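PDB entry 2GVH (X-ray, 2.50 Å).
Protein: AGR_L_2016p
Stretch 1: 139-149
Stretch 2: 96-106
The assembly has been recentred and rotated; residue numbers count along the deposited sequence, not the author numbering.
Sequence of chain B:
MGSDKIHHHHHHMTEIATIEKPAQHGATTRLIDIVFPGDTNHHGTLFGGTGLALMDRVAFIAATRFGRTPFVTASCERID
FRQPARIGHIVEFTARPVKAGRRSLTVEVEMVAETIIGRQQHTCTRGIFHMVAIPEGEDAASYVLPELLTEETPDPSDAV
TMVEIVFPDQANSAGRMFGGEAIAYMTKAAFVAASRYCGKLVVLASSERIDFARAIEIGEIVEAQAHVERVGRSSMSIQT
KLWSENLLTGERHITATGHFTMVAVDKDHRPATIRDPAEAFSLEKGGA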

# COMPACT_ATOMS: atom_id res chain seq x y z
N ASP B 139 0.42 -28.51 22.62
CA ASP B 139 1.68 -28.68 23.35
C ASP B 139 2.42 -27.35 23.56
O ASP B 139 3.62 -27.34 23.85
CB ASP B 139 2.58 -29.72 22.66
N ALA B 140 1.69 -26.23 23.44
CA ALA B 140 2.28 -24.90 23.56
C ALA B 140 2.77 -24.57 24.98
O ALA B 140 3.73 -23.83 25.16
CB ALA B 140 1.31 -23.82 23.07
N ALA B 141 2.13 -25.14 25.99
CA ALA B 141 2.58 -24.99 27.36
C ALA B 141 4.03 -25.46 27.53
O ALA B 141 4.65 -25.22 28.56
N SER B 142 4.57 -26.11 26.50
CA SER B 142 5.89 -26.74 26.62
C SER B 142 6.80 -26.38 25.44
O SER B 142 7.78 -27.07 25.14
CB SER B 142 5.78 -28.27 26.81
N TYR B 143 6.50 -25.28 24.77
CA TYR B 143 7.35 -24.82 23.68
C TYR B 143 8.63 -24.24 24.25
O TYR B 143 8.58 -23.43 25.18
CB TYR B 143 6.67 -23.75 22.84
CG TYR B 143 7.65 -23.17 21.84
CD1 TYR B 143 7.87 -23.80 20.63
CD2 TYR B 143 8.42 -22.05 22.16
CE1 TYR B 143 8.80 -23.33 19.73
CE2 TYR B 143 9.36 -21.56 21.26
CZ TYR B 143 9.54 -22.21 20.04
OH TYR B 143 10.47 -21.78 19.14
N VAL B 144 9.78 -24.60 23.69
CA VAL B 144 10.95 -23.76 23.92
C VAL B 144 11.66 -23.35 22.61
O VAL B 144 11.47 -23.97 21.56
CB VAL B 144 11.98 -24.41 24.86
CG1 VAL B 144 11.28 -25.23 26.01
CG2 VAL B 144 12.92 -25.26 24.03
N LEU B 145 12.52 -22.33 22.67
CA LEU B 145 13.36 -22.08 21.51
C LEU B 145 14.51 -23.06 21.54
O LEU B 145 14.96 -23.43 22.60
CB LEU B 145 13.92 -20.64 21.43
CG LEU B 145 13.02 -19.49 21.75
CD1 LEU B 145 13.90 -18.47 22.46
CD2 LEU B 145 12.44 -18.97 20.46
N PRO B 146 15.01 -23.42 20.35
CA PRO B 146 16.16 -24.30 20.25
C PRO B 146 17.42 -23.60 20.78
O PRO B 146 17.51 -22.38 20.70
CB PRO B 146 16.30 -24.54 18.73
CG PRO B 146 15.49 -23.47 18.08
CD PRO B 146 14.47 -23.01 19.04
N GLU B 147 18.35 -24.38 21.37
CA GLU B 147 19.72 -23.86 21.60
C GLU B 147 20.26 -23.13 20.33
O GLU B 147 20.35 -23.75 19.26
CB GLU B 147 20.66 -24.99 22.00
CG GLU B 147 22.01 -24.51 22.51
CD GLU B 147 22.90 -25.66 23.06
OE1 GLU B 147 22.46 -26.43 23.97
OE2 GLU B 147 24.06 -25.76 22.59
N LEU B 148 20.59 -21.84 20.46
CA LEU B 148 21.30 -21.07 19.39
C LEU B 148 22.78 -21.47 19.38
O LEU B 148 23.40 -21.55 20.45
CB LEU B 148 21.19 -19.55 19.58
CG LEU B 148 22.04 -18.56 18.74
CD1 LEU B 148 22.09 -18.86 17.25
CD2 LEU B 148 21.62 -17.06 18.87
N LEU B 149 23.33 -21.73 18.19
CA LEU B 149 24.80 -21.91 18.01
C LEU B 149 25.31 -20.95 16.90
O LEU B 149 24.49 -20.34 16.19
CB LEU B 149 25.19 -23.39 17.75
CG LEU B 149 24.33 -24.27 16.82
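Stretch 2, residues 96-106: RPVKAGRRSLT

Stretch 2 is a hairpin: strand 96-100 runs up to a turn at 101-103, and strand 104-106 runs back. Three backbone hydrogen bonds close it, Val98 N to Thr106 O and Thr106 N to Lys99 O, both 2.8 Å, and Gly101 N to Ser104 O, also 2.8 Å. Stretch 1 is mostly loop and passes the turn and then crosses the end of the first strand obliquely, in the opposite sense: Val144 lies nearest Arg102 (CA to CA 4.8 Å) and Leu148 nearest Ala100 (CA to CA 5.8 Å), so the chain advances as the hairpin residues count down.

The walk begins at the short 3-10 segment, where Ala140 offers its carbonyl rather than its side chain. Arg103 points its CA-to-CB bond away from stretch 1, yet its long side chain bends back so that the guanidinium arrives edge-on. Arg103 NH2 makes a weak hydrogen bond to Ala140 O at 2.9 Å, and a second weak one to Tyr143 O at 3.3 Å; Arg103 NE adds a third, also weak, to Tyr143 O at 3.4 Å. One guanidinium thus gathers two carbonyls three residues apart, the same segment in which Tyr143 N bonds back to Ala140 O at 3.2 Å. The Tyr143 ring, with chi1 in t, has Arg103 CG at its edge.

At Val144 the backbones meet. Val144 CA lies 3.5 Å from Arg102 O in a CA-H...O contact, and Val144 CG1 rests 4.0 Å from Arg102 CG. The next amide makes the firm link: Leu145 N donates to Arg102 O at 2.7 Å, the shortest hydrogen bond between the stretches.

With the backbone held there, the Leu145 CA-to-CB bond points toward the hairpin. Leu145 CD1 enters the turn, 3.2 Å from Gly101 O and 3.3 Å from Ser104 O, and 4.4 Å from Ala100 CB. Within this contact Leu145 meets mostly main chain, at short distances, with chi2 between wells at 143°.

Pro146 and Glu147 point away and contribute little. Leu148, in the strand, turns toward stretch 2 again: its CB meets Ala100 CB at 3.8 Å, while its CD2 reaches Pro97 CB at 4.2 Å and lies 3.2 Å from Val98 C. Ala100 CB touches both leucines. Leu149 is out of reach, and the contact ends.

The rule to read here is one firm amide-to-carbonyl bond, Leu145 to Arg102, helped by weak arginine bonds, then two leucines three residues apart, one set into the turn and one against the end of the first strand.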

# COMPACT_ATOMS: atom_id res chain seq x y z
N ARG B 96 20.23 -11.33 12.20
CA ARG B 96 20.80 -12.56 12.78
C ARG B 96 20.30 -12.71 14.20
O ARG B 96 20.35 -11.78 14.99
CB ARG B 96 22.32 -12.47 12.92
CG ARG B 96 23.14 -12.52 11.68
CD ARG B 96 24.53 -11.86 11.86
NE ARG B 96 25.04 -11.45 10.51
N PRO B 97 19.83 -13.90 14.56
CA PRO B 97 19.63 -14.14 15.97
C PRO B 97 20.99 -14.21 16.67
O PRO B 97 21.90 -14.85 16.15
CB PRO B 97 18.97 -15.50 16.01
CG PRO B 97 18.53 -15.77 14.66
CD PRO B 97 19.45 -15.05 13.74
N VAL B 98 21.12 -13.54 17.82
CA VAL B 98 22.39 -13.49 18.53
C VAL B 98 22.34 -14.09 19.93
O VAL B 98 23.37 -14.41 20.47
CB VAL B 98 22.98 -12.07 18.58
CG1 VAL B 98 23.43 -11.61 17.18
CG2 VAL B 98 21.98 -11.11 19.16
N LYS B 99 21.14 -14.21 20.49
CA LYS B 99 20.93 -14.91 21.76
C LYS B 99 19.51 -15.49 21.82
O LYS B 99 18.58 -14.94 21.18
CB LYS B 99 21.19 -13.99 22.97
CG LYS B 99 21.29 -14.72 24.32
CD LYS B 99 21.78 -13.83 25.46
N ALA B 100 19.36 -16.58 22.56
CA ALA B 100 18.13 -17.34 22.59
C ALA B 100 17.90 -18.01 23.92
O ALA B 100 18.71 -18.87 24.35
CB ALA B 100 18.14 -18.37 21.49
N GLY B 101 16.81 -17.62 24.58
CA GLY B 101 16.41 -18.23 25.85
C GLY B 101 15.40 -19.35 25.64
O GLY B 101 15.52 -20.13 24.68
N ARG B 102 14.43 -19.45 26.55
CA ARG B 102 13.29 -20.36 26.43
C ARG B 102 12.35 -19.74 25.41
O ARG B 102 11.86 -20.42 24.51
CB ARG B 102 12.54 -20.50 27.77
CG ARG B 102 12.18 -21.97 28.21
CD ARG B 102 11.31 -22.10 29.55
NE ARG B 102 9.92 -21.63 29.33
CZ ARG B 102 8.83 -21.94 30.04
NH1 ARG B 102 8.86 -22.79 31.13
NH2 ARG B 102 7.69 -21.39 29.63
N ARG B 103 12.12 -18.43 25.54
CA ARG B 103 11.13 -17.75 24.69
C ARG B 103 11.55 -16.39 24.12
O ARG B 103 10.90 -15.84 23.21
CB ARG B 103 9.78 -17.68 25.39
CG ARG B 103 8.90 -18.86 25.03
CD ARG B 103 7.75 -19.04 25.99
NE ARG B 103 7.31 -20.44 26.08
CZ ARG B 103 6.04 -20.81 26.18
NH1 ARG B 103 5.08 -19.90 26.22
NH2 ARG B 103 5.73 -22.08 26.24
N SER B 104 12.66 -15.86 24.65
CA SER B 104 13.23 -14.60 24.19
C SER B 104 14.29 -14.87 23.16
O SER B 104 15.23 -15.65 23.40
CB SER B 104 13.91 -13.88 25.33
OG SER B 104 12.97 -13.17 26.10
N LEU B 105 14.14 -14.22 22.02
CA LEU B 105 15.16 -14.26 21.01
C LEU B 105 15.68 -12.85 20.81
O LEU B 105 14.92 -11.91 20.66
CB LEU B 105 14.59 -14.79 19.71
CG LEU B 105 15.55 -15.13 18.58
CD1 LEU B 105 16.40 -16.35 18.94
CD2 LEU B 105 14.74 -15.39 17.36
N THR B 106 16.99 -12.70 20.83
CA THR B 106 17.61 -11.43 20.53
C THR B 106 18.03 -11.41 19.07
O THR B 106 18.71 -12.30 18.62
CB THR B 106 18.81 -11.21 21.43
OG1 THR B 106 18.45 -11.59 22.76
CG2 THR B 106 19.22 -9.75 21.42